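Local structure of Adhesin/hemolysin (Burkholderia pseudomallei 1026a, 4G6V) at residues 102-107 with 116-121; 112-117 with 137-142; 120-125 with 154-159; 92-97 with 129-134; 70-75 with 166-171. The protein acts as a tRNA-cutting toxin of contact-dependent growth inhibition, by which bacteria arrest closely related neighbours, and is bound here by its immunity protein CdiI. One frame throughout, in Å; residues are numbered along the deposited sequence.

Contact 1. Residues 102-107 with 116-121; sequences DNYAPA and TTISNK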
# COMPACT_ATOMS: atom_id res chain seq x y z
N ASP A 102 4.76 -7.39 -4.72
CA ASP A 102 4.69 -6.54 -3.53
C ASP A 102 3.91 -7.24 -2.41
O ASP A 102 2.97 -8.00 -2.69
CB ASP A 102 4.08 -5.18 -3.85
CG ASP A 102 5.11 -4.17 -4.34
OD1 ASP A 102 6.32 -4.51 -4.39
OD2 ASP A 102 4.72 -3.03 -4.68
N ASN A 103 4.31 -7.00 -1.16
CA ASN A 103 3.62 -7.57 0.00
C ASN A 103 2.54 -6.63 0.50
O ASN A 103 2.73 -5.42 0.54
CB ASN A 103 4.60 -7.87 1.16
CG ASN A 103 3.92 -8.61 2.33
OD1 ASN A 103 3.48 -9.74 2.18
ND2 ASN A 103 3.83 -7.96 3.51
N TYR A 104 1.40 -7.20 0.87
CA TYR A 104 0.29 -6.45 1.46
C TYR A 104 -0.29 -7.27 2.61
O TYR A 104 -0.77 -8.40 2.42
CB TYR A 104 -0.76 -6.10 0.40
CG TYR A 104 -2.11 -5.69 0.92
CD1 TYR A 104 -2.25 -4.76 1.95
CD2 TYR A 104 -3.26 -6.22 0.36
CE1 TYR A 104 -3.50 -4.40 2.42
CE2 TYR A 104 -4.53 -5.84 0.82
CZ TYR A 104 -4.65 -4.94 1.84
OH TYR A 104 -5.92 -4.57 2.26
N ALA A 105 -0.21 -6.72 3.81
CA ALA A 105 -0.53 -7.48 5.00
C ALA A 105 -1.70 -6.85 5.74
O ALA A 105 -1.51 -6.23 6.77
CB ALA A 105 0.69 -7.62 5.90
N PRO A 106 -2.91 -7.04 5.21
CA PRO A 106 -4.12 -6.41 5.74
C PRO A 106 -4.34 -6.77 7.20
O PRO A 106 -4.17 -7.93 7.58
CB PRO A 106 -5.23 -7.02 4.88
CG PRO A 106 -4.68 -8.33 4.42
CD PRO A 106 -3.23 -8.03 4.16
N ALA A 107 -4.67 -5.77 8.01
CA ALA A 107 -5.05 -6.01 9.39
C ALA A 107 -6.57 -5.99 9.45
O ALA A 107 -7.18 -6.59 10.34
CB ALA A 107 -4.46 -4.95 10.30
N THR A 116 -10.71 -3.24 -2.59
CA THR A 116 -10.63 -1.83 -2.95
C THR A 116 -9.18 -1.35 -2.82
O THR A 116 -8.67 -0.56 -3.62
CB THR A 116 -11.53 -0.93 -2.05
OG1 THR A 116 -12.92 -1.27 -2.24
CG2 THR A 116 -11.34 0.54 -2.38
N THR A 117 -8.51 -1.87 -1.80
CA THR A 117 -7.18 -1.42 -1.45
C THR A 117 -6.20 -1.90 -2.50
O THR A 117 -5.44 -1.12 -3.05
CB THR A 117 -6.82 -1.90 -0.01
OG1 THR A 117 -7.73 -1.28 0.91
CG2 THR A 117 -5.39 -1.54 0.38
N ILE A 118 -6.24 -3.19 -2.78
CA ILE A 118 -5.45 -3.78 -3.84
C ILE A 118 -5.67 -3.04 -5.15
O ILE A 118 -4.71 -2.59 -5.80
CB ILE A 118 -5.85 -5.24 -4.06
CG1 ILE A 118 -5.18 -6.14 -3.02
CG2 ILE A 118 -5.43 -5.69 -5.46
CD1 ILE A 118 -5.87 -7.48 -2.85
N SER A 119 -6.93 -2.93 -5.55
CA SER A 119 -7.30 -2.24 -6.79
C SER A 119 -6.56 -0.90 -6.91
O SER A 119 -5.90 -0.64 -7.93
CB SER A 119 -8.81 -2.02 -6.85
OG SER A 119 -9.19 -1.58 -8.14
N ASN A 120 -6.64 -0.09 -5.85
CA ASN A 120 -5.96 1.21 -5.85
C ASN A 120 -4.44 1.19 -5.75
O ASN A 120 -3.76 2.04 -6.35
CB ASN A 120 -6.58 2.14 -4.83
CG ASN A 120 -7.95 2.63 -5.27
OD1 ASN A 120 -8.07 3.49 -6.16
ND2 ASN A 120 -9.00 2.06 -4.69
N LYS A 121 -3.90 0.21 -5.04
CA LYS A 121 -2.47 -0.02 -5.05
C LYS A 121 -2.02 -0.27 -6.48
O LYS A 121 -0.95 0.16 -6.88
CB LYS A 121 -2.11 -1.22 -4.16
CG LYS A 121 -1.83 -0.87 -2.73
CD LYS A 121 -1.96 -2.08 -1.85
CE LYS A 121 -1.67 -1.78 -0.37
NZ LYS A 121 -0.29 -1.24 -0.14
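The Tyr104 ring lies across three side chains of helix 111-123, meeting Thr117, Ile118 and Lys121 each at about a right angle. With CG anti to the backbone N (chi1 163°), the ring leaves strand 99-104 beside its own carbonyl carbon and reaches the helix. Each helix residue takes a different part of it. Ile118 CG1 lies against CD2 of Tyr104 at 3.9 Å, an apolar contact made obliquely to the ring. At the phenol end, CG2 of Thr117 is 3.6 Å from Tyr104 OH. Near the root of the ring, Lys121 CE comes within 3.8 Å of Tyr104 CD1 and makes an off-centre CH-pi contact, 4.3 Å from the ring centroid and 29° off the ring normal. Pro106 covers the other side of the ring, its CD 3.9 Å above the plane and over the centre, so Tyr104 is held between the proline and the helix. These elements open the beta-alpha-beta unit of strand 99-104, helix 111-123 and strand 129-133, in a domain of the PDDEXK clan. Thr117 OG1 turns back to Asn113 O and also bonds Asn97 of CdiI. The Lys121 chain runs extended and bends at its last torsion, putting NZ in salt bridges with Asp96 and Asp4 of the CdiI chain. Asp102 and Lys121 are both probable active-site residues, and no side-chain bond joins them here. Tyr104 thus packs against the aliphatic part of Lys121, while its ammonium end is engaged by the immunity protein, consistent with inhibition by occupation of the active site.

Contact 2. Residues 112-117 with 137-142; sequences RNIATT and SSASPA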
# COMPACT_ATOMS: atom_id res chain seq x y z
N ARG A 112 -14.13 -6.69 1.09
CA ARG A 112 -14.39 -5.73 0.02
C ARG A 112 -13.34 -4.63 0.03
O ARG A 112 -12.77 -4.28 -1.02
CB ARG A 112 -15.81 -5.16 0.15
CG ARG A 112 -16.88 -6.24 -0.00
CD ARG A 112 -18.33 -5.70 0.01
NE ARG A 112 -19.25 -6.74 0.50
CZ ARG A 112 -20.50 -6.52 0.91
NH1 ARG A 112 -21.01 -5.30 0.90
NH2 ARG A 112 -21.27 -7.52 1.34
N ASN A 113 -13.07 -4.12 1.23
CA ASN A 113 -12.08 -3.07 1.41
C ASN A 113 -10.68 -3.54 1.03
O ASN A 113 -9.90 -2.79 0.43
CB ASN A 113 -12.12 -2.54 2.85
CG ASN A 113 -13.39 -1.73 3.14
OD1 ASN A 113 -14.35 -1.76 2.38
ND2 ASN A 113 -13.38 -1.01 4.25
N ILE A 114 -10.39 -4.80 1.35
CA ILE A 114 -9.14 -5.39 0.95
C ILE A 114 -9.01 -5.35 -0.57
O ILE A 114 -7.96 -4.96 -1.09
CB ILE A 114 -9.00 -6.85 1.45
CG1 ILE A 114 -9.09 -6.88 2.98
CG2 ILE A 114 -7.69 -7.47 0.95
CD1 ILE A 114 -8.46 -8.10 3.59
N ALA A 115 -10.07 -5.74 -1.27
CA ALA A 115 -10.08 -5.61 -2.73
C ALA A 115 -9.91 -4.15 -3.16
O ALA A 115 -9.06 -3.87 -4.01
CB ALA A 115 -11.36 -6.19 -3.35
N THR A 116 -10.71 -3.24 -2.59
CA THR A 116 -10.63 -1.83 -2.95
C THR A 116 -9.18 -1.35 -2.82
O THR A 116 -8.67 -0.56 -3.62
CB THR A 116 -11.53 -0.93 -2.05
OG1 THR A 116 -12.92 -1.27 -2.24
CG2 THR A 116 -11.34 0.54 -2.38
N THR A 117 -8.51 -1.87 -1.80
CA THR A 117 -7.18 -1.42 -1.45
C THR A 117 -6.20 -1.90 -2.50
O THR A 117 -5.44 -1.12 -3.05
CB THR A 117 -6.82 -1.90 -0.01
OG1 THR A 117 -7.73 -1.28 0.91
CG2 THR A 117 -5.39 -1.54 0.38
N SER A 137 -5.17 -10.67 9.60
CA SER A 137 -6.51 -10.45 9.08
C SER A 137 -7.44 -11.61 9.39
O SER A 137 -7.01 -12.75 9.43
CB SER A 137 -6.44 -10.24 7.56
OG SER A 137 -7.72 -10.34 6.97
N SER A 138 -8.72 -11.34 9.58
CA SER A 138 -9.68 -12.40 9.84
C SER A 138 -10.43 -12.82 8.57
O SER A 138 -11.38 -13.61 8.63
CB SER A 138 -10.67 -12.00 10.94
OG SER A 138 -11.58 -10.98 10.51
N ALA A 139 -10.01 -12.29 7.43
CA ALA A 139 -10.66 -12.58 6.15
C ALA A 139 -10.14 -13.87 5.54
O ALA A 139 -8.93 -14.07 5.44
CB ALA A 139 -10.44 -11.43 5.17
N SER A 140 -11.05 -14.74 5.12
CA SER A 140 -10.65 -16.05 4.62
C SER A 140 -10.05 -15.96 3.22
O SER A 140 -10.49 -15.14 2.40
CB SER A 140 -11.83 -17.04 4.66
OG SER A 140 -12.66 -16.94 3.51
N PRO A 141 -9.02 -16.77 2.95
CA PRO A 141 -8.43 -16.88 1.61
C PRO A 141 -9.52 -17.11 0.56
O PRO A 141 -9.50 -16.50 -0.50
CB PRO A 141 -7.54 -18.13 1.72
CG PRO A 141 -7.18 -18.18 3.13
CD PRO A 141 -8.39 -17.70 3.90
N ALA A 142 -10.48 -17.99 0.88
CA ALA A 142 -11.61 -18.30 0.01
C ALA A 142 -12.37 -17.05 -0.42
O ALA A 142 -12.72 -16.87 -1.59
CB ALA A 142 -12.56 -19.25 0.73
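A single methyl group carries this contact: Ile114 CD1, at the end of its side chain, touches both Ser137 and Ala139, and one of its two neighbours is a hydroxyl oxygen. CD1 of Ile114 stands 4.1 Å from Ser137 OG and 4.2 Å from Ala139 CB, a light contact that buries 61 Å² in all. The isoleucine reaches over because CG1 is anti to the carbonyl carbon (chi1 -59°) and the chain then continues nearly extended, pointing CD1 out from helix 111-123. The serine hydroxyl is kept in place by its own loop. Ser137 OG accepts the backbone N-H of Ala139 at 3.0 Å in a nearly straight bond (166°), closing an ST turn, and it is also bonded to Thr108 O. Its polar atom is therefore satisfied although the nearest atom of 112-117 is a methyl carbon. The ST turn lies between strand 129-133, the last strand of the beta-alpha-beta crossover, and helix 141-150, which follows it; the contact sets this connection against the crossover helix. Ser140 occupies the N-cap of helix 141-150, its OG bonded to Ala143 N. On the helix side, Ile114 also packs on Pro106 and Thr108 of the loop before the helix and on Tyr104 of strand 99-104, its CD1 meeting CB of the proline and its CG2 meeting CE2 of the tyrosine ring.

Contact 3. Residues 120-125 with 154-159; sequences NKVSSG and PGLGKV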
# COMPACT_ATOMS: atom_id res chain seq x y z
N ASN A 120 -6.64 -0.09 -5.85
CA ASN A 120 -5.96 1.21 -5.85
C ASN A 120 -4.44 1.19 -5.75
O ASN A 120 -3.76 2.04 -6.35
CB ASN A 120 -6.58 2.14 -4.83
CG ASN A 120 -7.95 2.63 -5.27
OD1 ASN A 120 -8.07 3.49 -6.16
ND2 ASN A 120 -9.00 2.06 -4.69
N LYS A 121 -3.90 0.21 -5.04
CA LYS A 121 -2.47 -0.02 -5.05
C LYS A 121 -2.02 -0.27 -6.48
O LYS A 121 -0.95 0.16 -6.88
CB LYS A 121 -2.11 -1.22 -4.16
CG LYS A 121 -1.83 -0.87 -2.73
CD LYS A 121 -1.96 -2.08 -1.85
CE LYS A 121 -1.67 -1.78 -0.37
NZ LYS A 121 -0.29 -1.24 -0.14
N VAL A 122 -2.86 -0.96 -7.25
CA VAL A 122 -2.59 -1.16 -8.67
C VAL A 122 -2.80 0.13 -9.48
O VAL A 122 -1.85 0.62 -10.10
CB VAL A 122 -3.43 -2.31 -9.26
CG1 VAL A 122 -3.29 -2.37 -10.81
CG2 VAL A 122 -3.02 -3.64 -8.60
N SER A 123 -4.01 0.69 -9.47
CA SER A 123 -4.28 1.89 -10.28
C SER A 123 -3.44 3.13 -9.92
O SER A 123 -2.93 3.81 -10.80
CB SER A 123 -5.78 2.25 -10.33
OG SER A 123 -6.40 2.23 -9.06
N SER A 124 -3.28 3.43 -8.63
CA SER A 124 -2.49 4.62 -8.27
C SER A 124 -1.03 4.32 -7.96
O SER A 124 -0.15 5.15 -8.21
CB SER A 124 -3.14 5.39 -7.12
OG SER A 124 -4.14 6.26 -7.58
N GLY A 125 -0.78 3.13 -7.43
CA GLY A 125 0.56 2.74 -7.02
C GLY A 125 1.36 1.95 -8.04
O GLY A 125 2.57 1.79 -7.88
N PRO A 154 -8.79 -4.13 -12.77
CA PRO A 154 -7.93 -3.80 -13.92
C PRO A 154 -6.47 -3.69 -13.51
O PRO A 154 -6.16 -3.12 -12.47
CB PRO A 154 -8.46 -2.43 -14.38
CG PRO A 154 -9.93 -2.45 -13.99
CD PRO A 154 -9.97 -3.25 -12.67
N GLY A 155 -5.59 -4.28 -14.31
CA GLY A 155 -4.15 -4.17 -14.14
C GLY A 155 -3.56 -5.23 -13.25
O GLY A 155 -2.33 -5.44 -13.25
N LEU A 156 -4.42 -5.91 -12.50
CA LEU A 156 -3.96 -6.83 -11.46
C LEU A 156 -3.28 -8.07 -12.04
O LEU A 156 -3.81 -8.70 -12.96
CB LEU A 156 -5.12 -7.22 -10.51
CG LEU A 156 -4.79 -8.25 -9.41
CD1 LEU A 156 -3.58 -7.78 -8.59
CD2 LEU A 156 -5.99 -8.55 -8.53
N GLY A 157 -2.11 -8.41 -11.51
CA GLY A 157 -1.36 -9.57 -11.96
C GLY A 157 -1.63 -10.82 -11.14
O GLY A 157 -2.78 -11.11 -10.79
N LYS A 158 -0.57 -11.57 -10.82
CA LYS A 158 -0.72 -12.78 -10.03
C LYS A 158 -0.90 -12.36 -8.59
O LYS A 158 -0.25 -11.42 -8.11
CB LYS A 158 0.50 -13.69 -10.18
N VAL A 159 -1.80 -13.05 -7.90
CA VAL A 159 -1.93 -12.84 -6.47
C VAL A 159 -1.61 -14.14 -5.71
O VAL A 159 -2.18 -15.20 -6.00
CB VAL A 159 -3.32 -12.36 -6.10
CG1 VAL A 159 -3.49 -12.35 -4.60
CG2 VAL A 159 -3.54 -10.98 -6.67
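Van der Waals contact of a methyl with backbone comes first: Val122 CG1 rests on the bend at Pro154 and Gly155, 3.4 Å from Pro154 O and 3.8 Å from Gly155 C. Its place follows from chi1 of 172°, which sets CG1 anti to the backbone N and directs it at the loop. Gly155 presents only main chain to this methyl, and its positive phi of 90° turns the loop as it passes the valine. The nearest alpha carbons are those of Val122 and Gly155, 6.4 Å apart. Apolar contact between side chains is confined to the second valine branch, where Val122 CG2 lies 4.2 Å from Leu156 CD1, the two side chains crossing at about a right angle. Within the alpha/beta fold, the C-terminal end of helix 111-123 here meets the loop that leads from helix 141-150 into strand 159-162. Leu156 continues onto Ile130 of strand 129-133. Backbone hydrogen bonds hold each partner separately. Ser124 N reaches Asn120 O at 2.7 Å, and Gly157 and Lys158 pair with Ser128 and Ile130.

Contact 4. Residues 92-97 with 129-134; sequences PDYTIN and NIVVNL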
# COMPACT_ATOMS: atom_id res chain seq x y z
N PRO A 92 10.34 -2.34 -5.81
CA PRO A 92 9.44 -3.40 -5.35
C PRO A 92 9.99 -4.20 -4.15
O PRO A 92 11.20 -4.23 -3.87
CB PRO A 92 9.29 -4.31 -6.58
CG PRO A 92 10.41 -3.96 -7.47
CD PRO A 92 10.80 -2.54 -7.20
N ASP A 93 9.07 -4.85 -3.45
CA ASP A 93 9.38 -5.66 -2.29
C ASP A 93 10.22 -6.89 -2.65
O ASP A 93 11.30 -7.11 -2.10
CB ASP A 93 8.09 -6.11 -1.60
CG ASP A 93 7.40 -4.98 -0.85
OD1 ASP A 93 8.06 -3.95 -0.58
OD2 ASP A 93 6.20 -5.14 -0.52
N TYR A 94 9.70 -7.68 -3.58
CA TYR A 94 10.34 -8.91 -4.00
C TYR A 94 10.49 -9.03 -5.50
O TYR A 94 9.95 -8.22 -6.27
CB TYR A 94 9.49 -10.11 -3.62
CG TYR A 94 8.80 -10.01 -2.29
CD1 TYR A 94 9.53 -9.92 -1.10
CD2 TYR A 94 7.41 -10.07 -2.22
CE1 TYR A 94 8.89 -9.86 0.11
CE2 TYR A 94 6.76 -10.02 -1.01
CZ TYR A 94 7.51 -9.91 0.16
OH TYR A 94 6.87 -9.85 1.37
N THR A 95 11.05 -10.18 -5.88
CA THR A 95 11.00 -10.77 -7.22
C THR A 95 10.72 -12.27 -7.00
O THR A 95 11.52 -12.94 -6.34
CB THR A 95 12.34 -10.59 -7.97
OG1 THR A 95 13.38 -11.23 -7.23
CG2 THR A 95 12.66 -9.11 -8.13
N ILE A 96 9.61 -12.81 -7.51
CA ILE A 96 9.23 -14.17 -7.20
C ILE A 96 9.27 -14.99 -8.49
O ILE A 96 8.42 -14.81 -9.41
CB ILE A 96 7.87 -14.23 -6.48
CG1 ILE A 96 7.95 -13.53 -5.13
CG2 ILE A 96 7.41 -15.68 -6.28
CD1 ILE A 96 6.71 -13.67 -4.33
N ASN A 97 10.28 -15.85 -8.58
CA ASN A 97 10.58 -16.56 -9.83
C ASN A 97 10.67 -15.59 -11.01
O ASN A 97 10.17 -15.87 -12.11
CB ASN A 97 9.54 -17.66 -10.10
CG ASN A 97 9.50 -18.68 -8.99
OD1 ASN A 97 10.38 -18.70 -8.12
ND2 ASN A 97 8.50 -19.55 -9.01
N ASN A 129 1.75 -7.65 -9.27
CA ASN A 129 1.69 -8.91 -8.55
C ASN A 129 1.81 -8.71 -7.04
O ASN A 129 2.77 -8.10 -6.55
CB ASN A 129 2.78 -9.84 -9.06
CG ASN A 129 2.70 -10.02 -10.55
OD1 ASN A 129 1.65 -10.38 -11.08
ND2 ASN A 129 3.80 -9.74 -11.25
N ILE A 130 0.83 -9.24 -6.31
CA ILE A 130 0.71 -8.97 -4.89
C ILE A 130 0.77 -10.24 -4.06
O ILE A 130 0.04 -11.20 -4.33
CB ILE A 130 -0.65 -8.34 -4.55
CG1 ILE A 130 -1.06 -7.29 -5.58
CG2 ILE A 130 -0.62 -7.81 -3.13
CD1 ILE A 130 -0.52 -5.92 -5.33
N VAL A 131 1.65 -10.25 -3.06
CA VAL A 131 1.56 -11.26 -2.00
C VAL A 131 0.63 -10.71 -0.92
O VAL A 131 0.86 -9.61 -0.37
CB VAL A 131 2.93 -11.58 -1.36
CG1 VAL A 131 2.73 -12.48 -0.17
CG2 VAL A 131 3.88 -12.20 -2.37
N VAL A 132 -0.44 -11.45 -0.65
CA VAL A 132 -1.36 -11.04 0.39
C VAL A 132 -1.22 -11.97 1.58
O VAL A 132 -1.61 -13.13 1.51
CB VAL A 132 -2.81 -11.09 -0.04
CG1 VAL A 132 -3.70 -10.67 1.16
CG2 VAL A 132 -3.05 -10.21 -1.28
N ASN A 133 -0.69 -11.42 2.67
CA ASN A 133 -0.39 -12.16 3.89
C ASN A 133 -1.45 -11.96 4.95
O ASN A 133 -1.58 -10.86 5.53
CB ASN A 133 0.96 -11.69 4.41
CG ASN A 133 1.51 -12.58 5.49
OD1 ASN A 133 0.77 -13.30 6.17
ND2 ASN A 133 2.83 -12.54 5.66
N LEU A 134 -2.21 -13.02 5.23
CA LEU A 134 -3.35 -12.92 6.15
C LEU A 134 -3.03 -13.09 7.65
O LEU A 134 -3.93 -13.36 8.45
CB LEU A 134 -4.49 -13.86 5.73
CG LEU A 134 -5.08 -13.67 4.32
CD1 LEU A 134 -6.28 -14.58 4.10
CD2 LEU A 134 -5.47 -12.22 4.04
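Val131 receives Tyr94 and Ile96 on one of its methyl groups. CG2 of Val131 lies 3.7 Å from Ile96 CD1 and 3.9 Å from Tyr94 CE2, reaching the tyrosine ring obliquely near its CD2-CE2 side. Both partners cross the valine at about a right angle. The methyl is placed by chi1 of 173°, which puts CG1 anti to the backbone N and leaves CG2 beside that N, on the side of strand 94-96. Just outside this apolar group, Asp93 CB sits over the centre of the Tyr94 ring, 3.9 Å above its plane, while Val131 CG2 lies on the other side of that plane. Next comes the sheet itself. Strand 99-104 runs between strands 94-96 and 129-133, so the three side chains meet across an intervening strand, with Tyr94 and Val131 alpha carbons 9.3 Å apart. Phe101 of this middle strand packs on Ile96 and Val131. Helix 57-74 packs on the group through Ser69 and Leu73. The Tyr94 hydroxyl bonds Glu66 O on that helix, fixing the far end of the ring. Asp93, a probable active-site residue, is tied to the middle strand by its OD2 to Asn103 N and by its N to OD1 of Asp102; OD2 also meets the N of Ala2 of the CdiI chain. The valine contact itself is entirely apolar; the polar bonds described for these side chains are made by Tyr94 and Asp93. That chemistry implies an apolar cluster next to the probable active-site carboxylates, with Tyr94 between Asp93 and Val131.

Contact 5. Residues 70-75 with 166-171; sequences AVTLAN and GNITII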
# COMPACT_ATOMS: atom_id res chain seq x y z
N ALA A 70 8.60 -13.43 2.62
CA ALA A 70 9.75 -13.85 1.83
C ALA A 70 10.24 -15.23 2.29
O ALA A 70 10.45 -16.13 1.48
CB ALA A 70 10.88 -12.82 1.92
N VAL A 71 10.43 -15.38 3.59
CA VAL A 71 10.94 -16.63 4.12
C VAL A 71 9.95 -17.76 3.88
O VAL A 71 10.33 -18.87 3.51
CB VAL A 71 11.29 -16.48 5.63
CG1 VAL A 71 11.32 -17.84 6.38
CG2 VAL A 71 12.60 -15.72 5.79
N THR A 72 8.67 -17.46 4.07
CA THR A 72 7.62 -18.47 3.96
C THR A 72 7.55 -19.01 2.55
O THR A 72 7.34 -20.20 2.36
CB THR A 72 6.23 -17.91 4.37
OG1 THR A 72 6.17 -17.77 5.80
CG2 THR A 72 5.09 -18.84 3.93
N LEU A 73 7.73 -18.14 1.57
CA LEU A 73 7.64 -18.53 0.17
C LEU A 73 8.89 -19.29 -0.27
O LEU A 73 8.81 -20.32 -0.94
CB LEU A 73 7.35 -17.33 -0.73
CG LEU A 73 5.90 -16.85 -0.54
CD1 LEU A 73 5.53 -15.75 -1.51
CD2 LEU A 73 4.91 -18.00 -0.64
N ALA A 74 10.06 -18.78 0.13
CA ALA A 74 11.30 -19.43 -0.20
C ALA A 74 11.26 -20.88 0.30
O ALA A 74 11.78 -21.79 -0.34
CB ALA A 74 12.47 -18.66 0.38
N ASN A 75 10.60 -21.09 1.44
CA ASN A 75 10.51 -22.44 2.00
C ASN A 75 9.40 -23.27 1.37
O ASN A 75 9.20 -24.43 1.73
CB ASN A 75 10.35 -22.42 3.53
CG ASN A 75 11.62 -21.97 4.26
OD1 ASN A 75 12.73 -22.12 3.74
ND2 ASN A 75 11.46 -21.41 5.46
N GLY A 166 0.19 -20.52 7.05
CA GLY A 166 1.27 -20.61 6.07
C GLY A 166 0.93 -21.41 4.81
O GLY A 166 1.83 -21.80 4.05
N ASN A 167 -0.35 -21.66 4.58
CA ASN A 167 -0.79 -22.31 3.33
C ASN A 167 -0.89 -21.34 2.15
O ASN A 167 -1.54 -20.29 2.24
CB ASN A 167 -2.15 -22.98 3.52
CG ASN A 167 -2.12 -24.03 4.60
OD1 ASN A 167 -1.20 -24.85 4.65
ND2 ASN A 167 -3.12 -24.00 5.49
N ILE A 168 -0.27 -21.72 1.04
CA ILE A 168 -0.31 -20.89 -0.16
C ILE A 168 -1.45 -21.29 -1.10
O ILE A 168 -1.57 -22.45 -1.51
CB ILE A 168 1.00 -20.97 -0.97
CG1 ILE A 168 2.22 -20.77 -0.06
CG2 ILE A 168 0.99 -19.95 -2.08
CD1 ILE A 168 2.11 -19.54 0.79
N THR A 169 -2.29 -20.31 -1.42
CA THR A 169 -3.18 -20.40 -2.58
C THR A 169 -2.81 -19.36 -3.64
O THR A 169 -2.27 -18.30 -3.33
CB THR A 169 -4.69 -20.25 -2.22
OG1 THR A 169 -4.94 -18.96 -1.66
CG2 THR A 169 -5.12 -21.34 -1.25
N ILE A 170 -3.13 -19.66 -4.90
CA ILE A 170 -2.85 -18.76 -6.00
C ILE A 170 -4.13 -18.25 -6.65
O ILE A 170 -5.08 -19.01 -6.86
CB ILE A 170 -2.01 -19.47 -7.08
CG1 ILE A 170 -0.68 -19.93 -6.50
CG2 ILE A 170 -1.76 -18.54 -8.24
CD1 ILE A 170 0.25 -18.80 -6.21
N ILE A 171 -4.15 -16.96 -6.95
CA ILE A 171 -5.19 -16.36 -7.76
C ILE A 171 -4.53 -15.76 -8.99
O ILE A 171 -3.80 -14.76 -8.88
CB ILE A 171 -5.90 -15.24 -7.04
CG1 ILE A 171 -6.43 -15.74 -5.70
CG2 ILE A 171 -7.03 -14.74 -7.89
CD1 ILE A 171 -7.00 -14.65 -4.76
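Thr72 and Leu73, on the last turn of helix 57-74, face Gly166 and Ile168, with alpha carbons 7.0 Å apart for Thr72 and Gly166 and 8.3 Å apart for Leu73 and Ile168. The arrangement is a helix packed on the face of a mixed sheet in an alpha/beta fold: strand 168-171 is an outermost strand of the sheet within this chain and pairs antiparallel with strand 159-162 in a beta hairpin. The closest meeting is between branch ends, Leu73 CD2 and Ile168 CD1, at 3.5 Å, with Ile168 CG1 somewhat farther from the same methyl. The two side chains cross obliquely. Although the Leu73 CB does not head for the strand, its CG is anti to the carbonyl carbon (chi1 -72°) and the end of the chain swings nearer. Ile168 starts toward the helix and folds its CD1 over with chi2 of -51°. Beyond this pair, Leu73 packs on Tyr78 and Val80, and Ile168 on Ile160, Ile162 and Tyr78, continuing the apolar layer between helix and sheet. Gly166 belongs to the hairpin turn, with a positive phi of 80°, and the next residue anchors that turn through Asn167 N to Asp163 OD1. At the more open end of the contact, Thr72 presents its methyl and not its hydroxyl: CG2 of Thr72 is 4.4 Å from both Ile168 CD1 and Gly166 O, whereas its OG1 makes a weak hydrogen bond back to Gln68 O.

From the N terminus, contact 5 opens first at 70-75 and closes last at 166-171, enclosing all the others and setting helix 57-74 against the final hairpin. Within it, contact 4 runs from 92-97 to 129-134 across the middle of the sheet, and contact 1 lies wholly inside that loop. Contacts 2 and 3 start on helix 111-123, at 112-117 and 120-125, sharing residues with contact 1. They close at 137-142 and 154-159, so each crosses contact 4 and they cross one another. Contact 5 meets contact 4 through Leu73 and Ala70, while contacts 1, 2 and 3 fasten the crossover helix to the strand before it and to loops flanking helix 141-150.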